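Local coordinates for signal recognition particle receptor subunit beta (Mus musculus, PDB 2FH5), which binds GTP as part of the signal recognition particle receptor, which helps target nascent secretory proteins to the endoplasmic reticulum membrane, at residues A9-G14 against I59-H64; V82-D87 against E100-V105; V13-S18 against K96-F101. All blocks are in the same frame, centred on the assembly; numbering follows the deposited sequence.

Contact 1 (A9-G14 against I59-H64); sequences AVLFVG and IDLPGH. With GTP (guanosine-5'-triphosphate), chain D.
Leu11 and Ile59 pair across two neighbouring parallel strands, their side chains side by side and pointing the same way. Leu11 makes the touch with its CD2 branch, 3.8 Å from CB of Ile59. On Ile59, CG1 stands anti to the carbonyl carbon (chi1 -63°), and the CD1 beyond it meets Ala9 CB at 3.8 Å. Two residues on, Val13 and Leu61 repeat the pose, with Val13 CG1 3.8 Å from Leu61 CD1. Phe12 and Asp60 project from the other face of the sheet. There the Phe12 ring turns its edge to the backbone, its CD1 3.9 Å from Ile59 O. That same oxygen accepts from Phe12 N at 2.9 Å, while Ile59 N donates to Val10 O and Leu61 N to Phe12 O, each at 3.0 Å.

Asp60 to Gly63 spell Asp-Leu-Pro-Gly, the DxxG (switch II) motif of small GTPases, which begins in the strand and leaves it toward the nucleotide. Gly63 N donates to O3G of the gamma-phosphate at 2.8 Å, and Asp60 OD2 is held by Thr21, a ligand of the nearby magnesium ion. Helix 65-75 covers the Ile59 and Leu61 side through Phe75, helix 20-29 packs on Phe12 through Leu27, and strand 79-87 flanks strand 9-13 as its other neighbour.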
loop_
_atom_site.group_PDB
_atom_site.type_symbol
_atom_site.label_atom_id
_atom_site.label_comp_id
_atom_site.label_asym_id
_atom_site.label_seq_id
_atom_site.Cartn_x
_atom_site.Cartn_y
_atom_site.Cartn_z
ATOM N N ALA B 9 -6.157 17.624 -2.189
ATOM C CA ALA B 9 -5.509 16.339 -2.067
ATOM C C ALA B 9 -4.072 16.305 -1.576
ATOM O O ALA B 9 -3.270 17.207 -1.853
ATOM C CB ALA B 9 -5.603 15.618 -3.399
ATOM N N VAL B 10 -3.776 15.244 -0.826
ATOM C CA VAL B 10 -2.443 14.971 -0.323
ATOM C C VAL B 10 -2.067 13.616 -0.937
ATOM O O VAL B 10 -2.719 12.614 -0.679
ATOM C CB VAL B 10 -2.393 14.806 1.200
ATOM C CG1 VAL B 10 -0.951 14.547 1.619
ATOM C CG2 VAL B 10 -2.951 16.043 1.888
ATOM N N LEU B 11 -1.026 13.599 -1.757
ATOM C CA LEU B 11 -0.569 12.373 -2.383
ATOM C C LEU B 11 0.523 11.649 -1.584
ATOM O O LEU B 11 1.510 12.260 -1.182
ATOM C CB LEU B 11 -0.035 12.695 -3.779
ATOM C CG LEU B 11 -0.951 13.587 -4.615
ATOM C CD1 LEU B 11 -0.359 13.734 -6.026
ATOM C CD2 LEU B 11 -2.353 13.004 -4.672
ATOM N N PHE B 12 0.336 10.358 -1.327
ATOM C CA PHE B 12 1.356 9.570 -0.636
ATOM C C PHE B 12 2.034 8.759 -1.752
ATOM O O PHE B 12 1.372 7.998 -2.477
ATOM C CB PHE B 12 0.724 8.632 0.389
ATOM C CG PHE B 12 0.216 9.330 1.617
ATOM C CD1 PHE B 12 -0.920 10.130 1.566
ATOM C CD2 PHE B 12 0.904 9.232 2.821
ATOM C CE1 PHE B 12 -1.363 10.829 2.699
ATOM C CE2 PHE B 12 0.465 9.928 3.954
ATOM C CZ PHE B 12 -0.674 10.727 3.886
ATOM N N VAL B 13 3.340 8.943 -1.909
ATOM C CA VAL B 13 4.082 8.268 -2.960
ATOM C C VAL B 13 5.349 7.716 -2.351
ATOM O O VAL B 13 5.739 8.147 -1.279
ATOM C CB VAL B 13 4.465 9.256 -4.115
ATOM C CG1 VAL B 13 3.198 9.817 -4.805
ATOM C CG2 VAL B 13 5.324 10.387 -3.561
ATOM N N GLY B 14 5.998 6.773 -3.034
ATOM C CA GLY B 14 7.217 6.173 -2.513
ATOM C C GLY B 14 7.377 4.787 -3.090
ATOM O O GLY B 14 6.430 4.242 -3.692
ATOM N N ILE B 59 -4.802 10.510 -0.785
ATOM C CA ILE B 59 -4.754 9.633 -1.953
ATOM C C ILE B 59 -3.469 8.802 -1.874
ATOM O O ILE B 59 -2.358 9.342 -1.934
ATOM C CB ILE B 59 -4.730 10.419 -3.259
ATOM C CG1 ILE B 59 -6.015 11.232 -3.410
ATOM C CG2 ILE B 59 -4.557 9.480 -4.427
ATOM C CD1 ILE B 59 -6.054 12.032 -4.721
ATOM N N ASP B 60 -3.634 7.492 -1.714
ATOM C CA ASP B 60 -2.527 6.543 -1.599
ATOM C C ASP B 60 -2.167 6.061 -2.991
ATOM O O ASP B 60 -2.980 5.426 -3.622
ATOM C CB ASP B 60 -2.996 5.381 -0.696
ATOM C CG ASP B 60 -2.056 4.149 -0.714
ATOM O OD1 ASP B 60 -0.822 4.306 -0.809
ATOM O OD2 ASP B 60 -2.573 2.998 -0.606
ATOM N N LEU B 61 -0.959 6.344 -3.473
ATOM C CA LEU B 61 -0.565 5.912 -4.835
ATOM C C LEU B 61 0.377 4.708 -4.862
ATOM O O LEU B 61 1.352 4.659 -4.140
ATOM C CB LEU B 61 0.076 7.074 -5.625
ATOM C CG LEU B 61 -0.762 8.357 -5.841
ATOM C CD1 LEU B 61 -0.017 9.360 -6.711
ATOM C CD2 LEU B 61 -2.087 8.001 -6.506
ATOM N N PRO B 62 0.085 3.713 -5.712
ATOM C CA PRO B 62 0.924 2.518 -5.815
ATOM C C PRO B 62 2.392 2.865 -6.090
ATOM O O PRO B 62 2.687 3.731 -6.905
ATOM C CB PRO B 62 0.309 1.762 -6.992
ATOM C CG PRO B 62 -1.068 2.250 -7.073
ATOM C CD PRO B 62 -0.947 3.717 -6.759
ATOM N N GLY B 63 3.313 2.173 -5.435
ATOM C CA GLY B 63 4.710 2.453 -5.668
ATOM C C GLY B 63 5.350 1.654 -6.793
ATOM O O GLY B 63 6.492 1.933 -7.192
ATOM N N HIS B 64 4.637 0.664 -7.316
ATOM C CA HIS B 64 5.213 -0.130 -8.382
ATOM C C HIS B 64 5.676 0.749 -9.562
ATOM O O HIS B 64 4.983 1.676 -9.968
ATOM C CB HIS B 64 4.228 -1.199 -8.857
ATOM C CG HIS B 64 4.901 -2.349 -9.533
ATOM N ND1 HIS B 64 4.954 -2.481 -10.904
ATOM C CD2 HIS B 64 5.676 -3.342 -9.030
ATOM C CE1 HIS B 64 5.739 -3.497 -11.220
ATOM N NE2 HIS B 64 6.192 -4.036 -10.100
HETATM P PG GTP D . 3.026 -0.528 -2.317
HETATM O O1G GTP D . 3.709 -1.647 -2.939
HETATM O O2G GTP D . 1.540 -0.686 -2.295
HETATM O O3G GTP D . 3.443 0.803 -2.978
HETATM O O3B GTP D . 3.580 -0.613 -0.684
HETATM P PB GTP D . 3.178 0.324 0.459
HETATM O O1B GTP D . 4.128 1.473 0.549
HETATM O O2B GTP D . 1.738 0.793 0.404
HETATM O O3A GTP D . 3.465 -0.650 1.693
HETATM P PA GTP D . 2.499 -1.126 2.842
HETATM O O1A GTP D . 1.806 -0.039 3.458
HETATM O O2A GTP D . 1.569 -2.191 2.330
HETATM O "O5'" GTP D . 3.613 -1.656 3.836
HETATM C "C5'" GTP D . 4.420 -2.745 3.422
HETATM C "C4'" GTP D . 4.751 -3.616 4.634
HETATM O "O4'" GTP D . 5.473 -2.862 5.631
HETATM C "C3'" GTP D . 3.522 -4.157 5.371
HETATM O "O3'" GTP D . 3.747 -5.525 5.817
HETATM C "C2'" GTP D . 3.365 -3.203 6.519
HETATM O "O2'" GTP D . 2.559 -3.678 7.617
HETATM C "C1'" GTP D . 4.806 -2.852 6.892
HETATM N N9 GTP D . 4.982 -1.521 7.445
HETATM C C8 GTP D . 4.459 -0.331 6.929
HETATM N N7 GTP D . 4.823 0.702 7.686
HETATM C C5 GTP D . 5.613 0.176 8.731
HETATM C C6 GTP D . 6.284 0.752 9.826
HETATM O O6 GTP D . 6.362 1.917 10.164
HETATM N N1 GTP D . 6.993 -0.124 10.692
HETATM C C2 GTP D . 7.044 -1.493 10.502
HETATM N N2 GTP D . 7.731 -2.260 11.393
HETATM N N3 GTP D . 6.401 -2.041 9.437
HETATM C C4 GTP D . 5.695 -1.210 8.574
#

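Contact 2 (V82-D87 against E100-V105); sequences VVFVVD and EFLYQV
Phe101 and Val105, which both press on Phe84, are tied to each other by the helical bond from Val105 N to Phe101 O, 3.0 Å long. No hydrogen bond crosses from strand to helix; the contact is apolar and centres on the Phe84 ring. CB of Phe84 points toward the helix, and CG, anti to the backbone N (chi1 -172°), carries the ring on from there. Leu102 CD1 rests over one face, 3.8 Å above the ring plane and offset toward the rim, a CH-pi contact. Val105 CG2 comes in at the edge, near the plane, 4.0 Å from CE2 of Phe84. The two phenylalanine rings meet obliquely, their planes 53° apart: CE2 of Phe84 lies over one face of Phe101, near its rim, and is 3.5 Å from CD2 of that ring.

Strand 79-87 and helix 91-110 are the first two elements of a beta-alpha-beta unit that continues into strand 117-123, and the short segments run almost exactly antiparallel, at 175°, with axes 10.5 Å apart. An alanine in place of Phe84 would probably open a gap between strand and helix, leaving Leu102 CD1 and the covered face of Phe101 without their aromatic partner. Two residues before Phe84, on the side away from the nucleotide, Val82 CG1 meets Val105 CG1 at 4.2 Å. Ile120 of strand 117-123 touches both Phe84 and Leu102, while from helix 65-75 Arg68 makes a cation-pi contact with Phe101 and Leu72 packs on Val105.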
loop_
_atom_site.group_PDB
_atom_site.type_symbol
_atom_site.label_atom_id
_atom_site.label_comp_id
_atom_site.label_asym_id
_atom_site.label_seq_id
_atom_site.Cartn_x
_atom_site.Cartn_y
_atom_site.Cartn_z
ATOM N N VAL B 82 2.319 16.687 -1.014
ATOM C CA VAL B 82 2.828 15.387 -1.387
ATOM C C VAL B 82 3.657 14.875 -0.232
ATOM O O VAL B 82 4.489 15.616 0.288
ATOM C CB VAL B 82 3.746 15.473 -2.622
ATOM C CG1 VAL B 82 4.370 14.089 -2.931
ATOM C CG2 VAL B 82 2.953 15.978 -3.797
ATOM N N VAL B 83 3.404 13.630 0.184
ATOM C CA VAL B 83 4.166 12.985 1.254
ATOM C C VAL B 83 4.904 11.864 0.575
ATOM O O VAL B 83 4.285 10.932 0.030
ATOM C CB VAL B 83 3.273 12.363 2.326
ATOM C CG1 VAL B 83 4.143 11.682 3.403
ATOM C CG2 VAL B 83 2.387 13.440 2.943
ATOM N N PHE B 84 6.221 11.973 0.558
ATOM C CA PHE B 84 7.043 10.952 -0.066
ATOM C C PHE B 84 7.481 10.053 1.088
ATOM O O PHE B 84 8.248 10.476 1.963
ATOM C CB PHE B 84 8.248 11.606 -0.777
ATOM C CG PHE B 84 9.062 10.657 -1.618
ATOM C CD1 PHE B 84 9.967 9.765 -1.026
ATOM C CD2 PHE B 84 8.916 10.642 -3.001
ATOM C CE1 PHE B 84 10.716 8.865 -1.810
ATOM C CE2 PHE B 84 9.662 9.742 -3.810
ATOM C CZ PHE B 84 10.561 8.856 -3.214
ATOM N N VAL B 85 6.977 8.820 1.097
ATOM C CA VAL B 85 7.302 7.865 2.158
ATOM C C VAL B 85 8.583 7.071 1.917
ATOM O O VAL B 85 8.836 6.580 0.825
ATOM C CB VAL B 85 6.148 6.902 2.351
ATOM C CG1 VAL B 85 6.414 6.027 3.543
ATOM C CG2 VAL B 85 4.848 7.690 2.493
ATOM N N VAL B 86 9.388 6.938 2.957
ATOM C CA VAL B 86 10.662 6.226 2.876
ATOM C C VAL B 86 10.804 5.133 3.945
ATOM O O VAL B 86 10.562 5.378 5.126
ATOM C CB VAL B 86 11.840 7.217 3.061
ATOM C CG1 VAL B 86 13.193 6.487 2.974
ATOM C CG2 VAL B 86 11.748 8.298 2.026
ATOM N N ASP B 87 11.183 3.930 3.534
ATOM C CA ASP B 87 11.402 2.857 4.480
ATOM C C ASP B 87 12.757 3.206 5.096
ATOM O O ASP B 87 13.790 2.994 4.470
ATOM C CB ASP B 87 11.503 1.508 3.753
ATOM C CG ASP B 87 11.746 0.333 4.708
ATOM O OD1 ASP B 87 12.538 0.500 5.655
ATOM O OD2 ASP B 87 11.159 -0.764 4.504
ATOM N N GLU B 100 16.225 8.464 -7.092
ATOM C CA GLU B 100 15.769 8.515 -8.474
ATOM C C GLU B 100 14.280 8.815 -8.612
ATOM O O GLU B 100 13.868 9.536 -9.535
ATOM C CB GLU B 100 16.096 7.193 -9.163
ATOM C CG GLU B 100 15.513 7.032 -10.536
ATOM C CD GLU B 100 16.033 5.769 -11.204
ATOM O OE1 GLU B 100 17.248 5.756 -11.523
ATOM O OE2 GLU B 100 15.249 4.796 -11.391
ATOM N N PHE B 101 13.472 8.258 -7.708
ATOM C CA PHE B 101 12.040 8.492 -7.772
ATOM C C PHE B 101 11.763 9.886 -7.215
ATOM O O PHE B 101 10.983 10.632 -7.785
ATOM C CB PHE B 101 11.295 7.404 -6.981
ATOM C CG PHE B 101 9.784 7.555 -6.967
ATOM C CD1 PHE B 101 9.113 8.274 -7.959
ATOM C CD2 PHE B 101 9.034 6.988 -5.939
ATOM C CE1 PHE B 101 7.714 8.440 -7.919
ATOM C CE2 PHE B 101 7.640 7.144 -5.890
ATOM C CZ PHE B 101 6.979 7.879 -6.885
ATOM N N LEU B 102 12.411 10.238 -6.112
ATOM C CA LEU B 102 12.222 11.558 -5.519
ATOM C C LEU B 102 12.580 12.658 -6.534
ATOM O O LEU B 102 11.876 13.667 -6.650
ATOM C CB LEU B 102 13.062 11.680 -4.246
ATOM C CG LEU B 102 13.001 13.018 -3.521
ATOM C CD1 LEU B 102 11.561 13.367 -3.144
ATOM C CD2 LEU B 102 13.923 12.949 -2.302
ATOM N N TYR B 103 13.654 12.440 -7.291
ATOM C CA TYR B 103 14.092 13.369 -8.343
ATOM C C TYR B 103 12.924 13.729 -9.258
ATOM O O TYR B 103 12.632 14.903 -9.481
ATOM C CB TYR B 103 15.198 12.712 -9.178
ATOM C CG TYR B 103 15.820 13.627 -10.210
ATOM C CD1 TYR B 103 16.820 14.533 -9.858
ATOM C CD2 TYR B 103 15.410 13.589 -11.537
ATOM C CE1 TYR B 103 17.396 15.371 -10.805
ATOM C CE2 TYR B 103 15.979 14.429 -12.486
ATOM C CZ TYR B 103 16.972 15.312 -12.114
ATOM O OH TYR B 103 17.559 16.118 -13.066
ATOM N N GLN B 104 12.267 12.713 -9.812
ATOM C CA GLN B 104 11.107 12.945 -10.667
ATOM C C GLN B 104 9.977 13.631 -9.900
ATOM O O GLN B 104 9.220 14.410 -10.478
ATOM C CB GLN B 104 10.582 11.634 -11.250
ATOM C CG GLN B 104 10.925 11.431 -12.717
ATOM C CD GLN B 104 11.660 10.106 -12.965
ATOM O OE1 GLN B 104 11.767 9.637 -14.109
ATOM N NE2 GLN B 104 12.175 9.502 -11.889
ATOM N N VAL B 105 9.850 13.342 -8.604
ATOM C CA VAL B 105 8.787 13.966 -7.825
ATOM C C VAL B 105 9.089 15.457 -7.616
ATOM O O VAL B 105 8.177 16.291 -7.634
ATOM C CB VAL B 105 8.589 13.255 -6.457
ATOM C CG1 VAL B 105 7.685 14.088 -5.551
ATOM C CG2 VAL B 105 7.950 11.872 -6.679
#

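Contact 3 (V13-S18 against K96-F101); sequences VGLCDS and KDVAEF. With GTP (guanosine-5'-triphosphate), chain D.
The edge of the Phe101 ring is driven against bare backbone: Gly14 N lies near the ring plane, 3.3 Å from CE2 of Phe101. A side chain on Gly14 would point away from the helix and collide with Ser18 OG, and the backbone angles here suit glycine alone. Next along, Leu15 reaches the helix with both branches. Its CD1 meets Val98 CG2 at 3.6 Å, the two side chains crossing at about a right angle, and lies 3.7 Å from Asp97 CB; its CD2 approaches the Asp97 carbonyl.

This loop is the P-loop (Walker A motif), running from strand 9-13 to helix 20-29 around the phosphates. Leu15 to Ser18 form a type II beta turn in which Leu15 O accepts twice, from Ser18 N at 3.2 Å and from Ser18 OG at 2.8 Å. The hydroxyl comes within range because chi1 (51°) sets OG between the backbone N and the carbonyl carbon. At the tip of the turn, Asp17 N donates to GTP O3B at 2.9 Å, the oxygen bridging beta- and gamma-phosphates. Val98 also touches Leu140 of helix 133-150 and Phe84 of strand 79-87.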
loop_
_atom_site.group_PDB
_atom_site.type_symbol
_atom_site.label_atom_id
_atom_site.label_comp_id
_atom_site.label_asym_id
_atom_site.label_seq_id
_atom_site.Cartn_x
_atom_site.Cartn_y
_atom_site.Cartn_z
ATOM N N VAL B 13 3.340 8.943 -1.909
ATOM C CA VAL B 13 4.082 8.268 -2.960
ATOM C C VAL B 13 5.349 7.716 -2.351
ATOM O O VAL B 13 5.739 8.147 -1.279
ATOM C CB VAL B 13 4.465 9.256 -4.115
ATOM C CG1 VAL B 13 3.198 9.817 -4.805
ATOM C CG2 VAL B 13 5.324 10.387 -3.561
ATOM N N GLY B 14 5.998 6.773 -3.034
ATOM C CA GLY B 14 7.217 6.173 -2.513
ATOM C C GLY B 14 7.377 4.787 -3.090
ATOM O O GLY B 14 6.430 4.242 -3.692
ATOM N N LEU B 15 8.559 4.197 -2.897
ATOM C CA LEU B 15 8.816 2.864 -3.444
ATOM C C LEU B 15 7.864 1.865 -2.825
ATOM O O LEU B 15 7.216 2.161 -1.818
ATOM C CB LEU B 15 10.264 2.397 -3.173
ATOM C CG LEU B 15 11.387 3.328 -3.631
ATOM C CD1 LEU B 15 12.703 2.755 -3.172
ATOM C CD2 LEU B 15 11.351 3.536 -5.131
ATOM N N CYS B 16 7.769 0.699 -3.449
ATOM C CA CYS B 16 6.947 -0.390 -2.927
ATOM C C CYS B 16 7.417 -0.692 -1.521
ATOM O O CYS B 16 8.610 -0.607 -1.239
ATOM C CB CYS B 16 7.140 -1.651 -3.761
ATOM S SG CYS B 16 6.282 -1.584 -5.323
ATOM N N ASP B 17 6.485 -1.027 -0.641
ATOM C CA ASP B 17 6.846 -1.357 0.725
ATOM C C ASP B 17 7.368 -0.238 1.600
ATOM O O ASP B 17 7.920 -0.530 2.668
ATOM C CB ASP B 17 7.897 -2.477 0.743
ATOM C CG ASP B 17 7.357 -3.768 0.215
ATOM O OD1 ASP B 17 6.404 -4.303 0.841
ATOM O OD2 ASP B 17 7.872 -4.244 -0.825
ATOM N N SER B 18 7.247 1.018 1.182
ATOM C CA SER B 18 7.751 2.070 2.059
ATOM C C SER B 18 6.756 2.261 3.229
ATOM O O SER B 18 7.133 2.730 4.292
ATOM C CB SER B 18 7.988 3.364 1.277
ATOM O OG SER B 18 6.861 3.720 0.510
ATOM N N LYS B 96 19.572 4.651 -3.887
ATOM C CA LYS B 96 19.539 5.048 -5.279
ATOM C C LYS B 96 18.149 4.994 -5.884
ATOM O O LYS B 96 17.774 5.910 -6.626
ATOM C CB LYS B 96 20.544 4.208 -6.082
ATOM C CG LYS B 96 21.971 4.490 -5.627
ATOM C CD LYS B 96 23.033 4.062 -6.629
ATOM C CE LYS B 96 24.319 4.898 -6.467
ATOM N NZ LYS B 96 24.803 4.991 -5.044
ATOM N N ASP B 97 17.369 3.959 -5.555
ATOM C CA ASP B 97 16.011 3.860 -6.094
ATOM C C ASP B 97 15.140 4.982 -5.530
ATOM O O ASP B 97 14.315 5.557 -6.241
ATOM C CB ASP B 97 15.389 2.499 -5.775
ATOM C CG ASP B 97 15.978 1.370 -6.618
ATOM O OD1 ASP B 97 16.070 1.533 -7.855
ATOM O OD2 ASP B 97 16.345 0.317 -6.046
ATOM N N VAL B 98 15.339 5.290 -4.251
ATOM C CA VAL B 98 14.605 6.354 -3.586
ATOM C C VAL B 98 14.931 7.692 -4.234
ATOM O O VAL B 98 14.026 8.392 -4.697
ATOM C CB VAL B 98 14.978 6.450 -2.083
ATOM C CG1 VAL B 98 14.325 7.671 -1.469
ATOM C CG2 VAL B 98 14.560 5.180 -1.349
ATOM N N ALA B 99 16.218 8.049 -4.270
ATOM C CA ALA B 99 16.663 9.328 -4.870
ATOM C C ALA B 99 16.150 9.520 -6.300
ATOM O O ALA B 99 15.689 10.595 -6.671
ATOM C CB ALA B 99 18.200 9.423 -4.856
ATOM N N GLU B 100 16.225 8.464 -7.092
ATOM C CA GLU B 100 15.769 8.515 -8.474
ATOM C C GLU B 100 14.280 8.815 -8.612
ATOM O O GLU B 100 13.868 9.536 -9.535
ATOM C CB GLU B 100 16.096 7.193 -9.163
ATOM C CG GLU B 100 15.513 7.032 -10.536
ATOM C CD GLU B 100 16.033 5.769 -11.204
ATOM O OE1 GLU B 100 17.248 5.756 -11.523
ATOM O OE2 GLU B 100 15.249 4.796 -11.391
ATOM N N PHE B 101 13.472 8.258 -7.708
ATOM C CA PHE B 101 12.040 8.492 -7.772
ATOM C C PHE B 101 11.763 9.886 -7.215
ATOM O O PHE B 101 10.983 10.632 -7.785
ATOM C CB PHE B 101 11.295 7.404 -6.981
ATOM C CG PHE B 101 9.784 7.555 -6.967
ATOM C CD1 PHE B 101 9.113 8.274 -7.959
ATOM C CD2 PHE B 101 9.034 6.988 -5.939
ATOM C CE1 PHE B 101 7.714 8.440 -7.919
ATOM C CE2 PHE B 101 7.640 7.144 -5.890
ATOM C CZ PHE B 101 6.979 7.879 -6.885
HETATM P PG GTP D . 3.026 -0.528 -2.317
HETATM O O1G GTP D . 3.709 -1.647 -2.939
HETATM O O2G GTP D . 1.540 -0.686 -2.295
HETATM O O3G GTP D . 3.443 0.803 -2.978
HETATM O O3B GTP D . 3.580 -0.613 -0.684
HETATM P PB GTP D . 3.178 0.324 0.459
HETATM O O1B GTP D . 4.128 1.473 0.549
HETATM O O2B GTP D . 1.738 0.793 0.404
HETATM O O3A GTP D . 3.465 -0.650 1.693
HETATM P PA GTP D . 2.499 -1.126 2.842
HETATM O O1A GTP D . 1.806 -0.039 3.458
HETATM O O2A GTP D . 1.569 -2.191 2.330
HETATM O "O5'" GTP D . 3.613 -1.656 3.836
HETATM C "C5'" GTP D . 4.420 -2.745 3.422
HETATM C "C4'" GTP D . 4.751 -3.616 4.634
HETATM O "O4'" GTP D . 5.473 -2.862 5.631
HETATM C "C3'" GTP D . 3.522 -4.157 5.371
HETATM O "O3'" GTP D . 3.747 -5.525 5.817
HETATM C "C2'" GTP D . 3.365 -3.203 6.519
HETATM O "O2'" GTP D . 2.559 -3.678 7.617
HETATM C "C1'" GTP D . 4.806 -2.852 6.892
HETATM N N9 GTP D . 4.982 -1.521 7.445
HETATM C C8 GTP D . 4.459 -0.331 6.929
HETATM N N7 GTP D . 4.823 0.702 7.686
HETATM C C5 GTP D . 5.613 0.176 8.731
HETATM C C6 GTP D . 6.284 0.752 9.826
HETATM O O6 GTP D . 6.362 1.917 10.164
HETATM N N1 GTP D . 6.993 -0.124 10.692
HETATM C C2 GTP D . 7.044 -1.493 10.502
HETATM N N2 GTP D . 7.731 -2.260 11.393
HETATM N N3 GTP D . 6.401 -2.041 9.437
HETATM C C4 GTP D . 5.695 -1.210 8.574
#

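Strand 9-13 and the P-loop after it connect all three contacts. Contacts 1 and 2 reach the same sheet through the neighbouring strands 9-13 and 79-87, their centres about 10 Å apart, joined by probable hydrogen bonds between Leu11 O and Val83 N (2.7 Å) and between Val13 O and Val85 N (2.8 Å). Contacts 2 and 3 share Phe101 on helix 91-110, with centres about 6 Å apart. Phe101 thus bears on strand 79-87 and the P-loop together, its side chain about 8 Å from GTP. Contacts 1 and 3 share Val13 and Gly14 and both reach the nucleotide, Gly63 from one and Asp17 from the other; Cys16 SG packs 3.4 Å from His64 N between them.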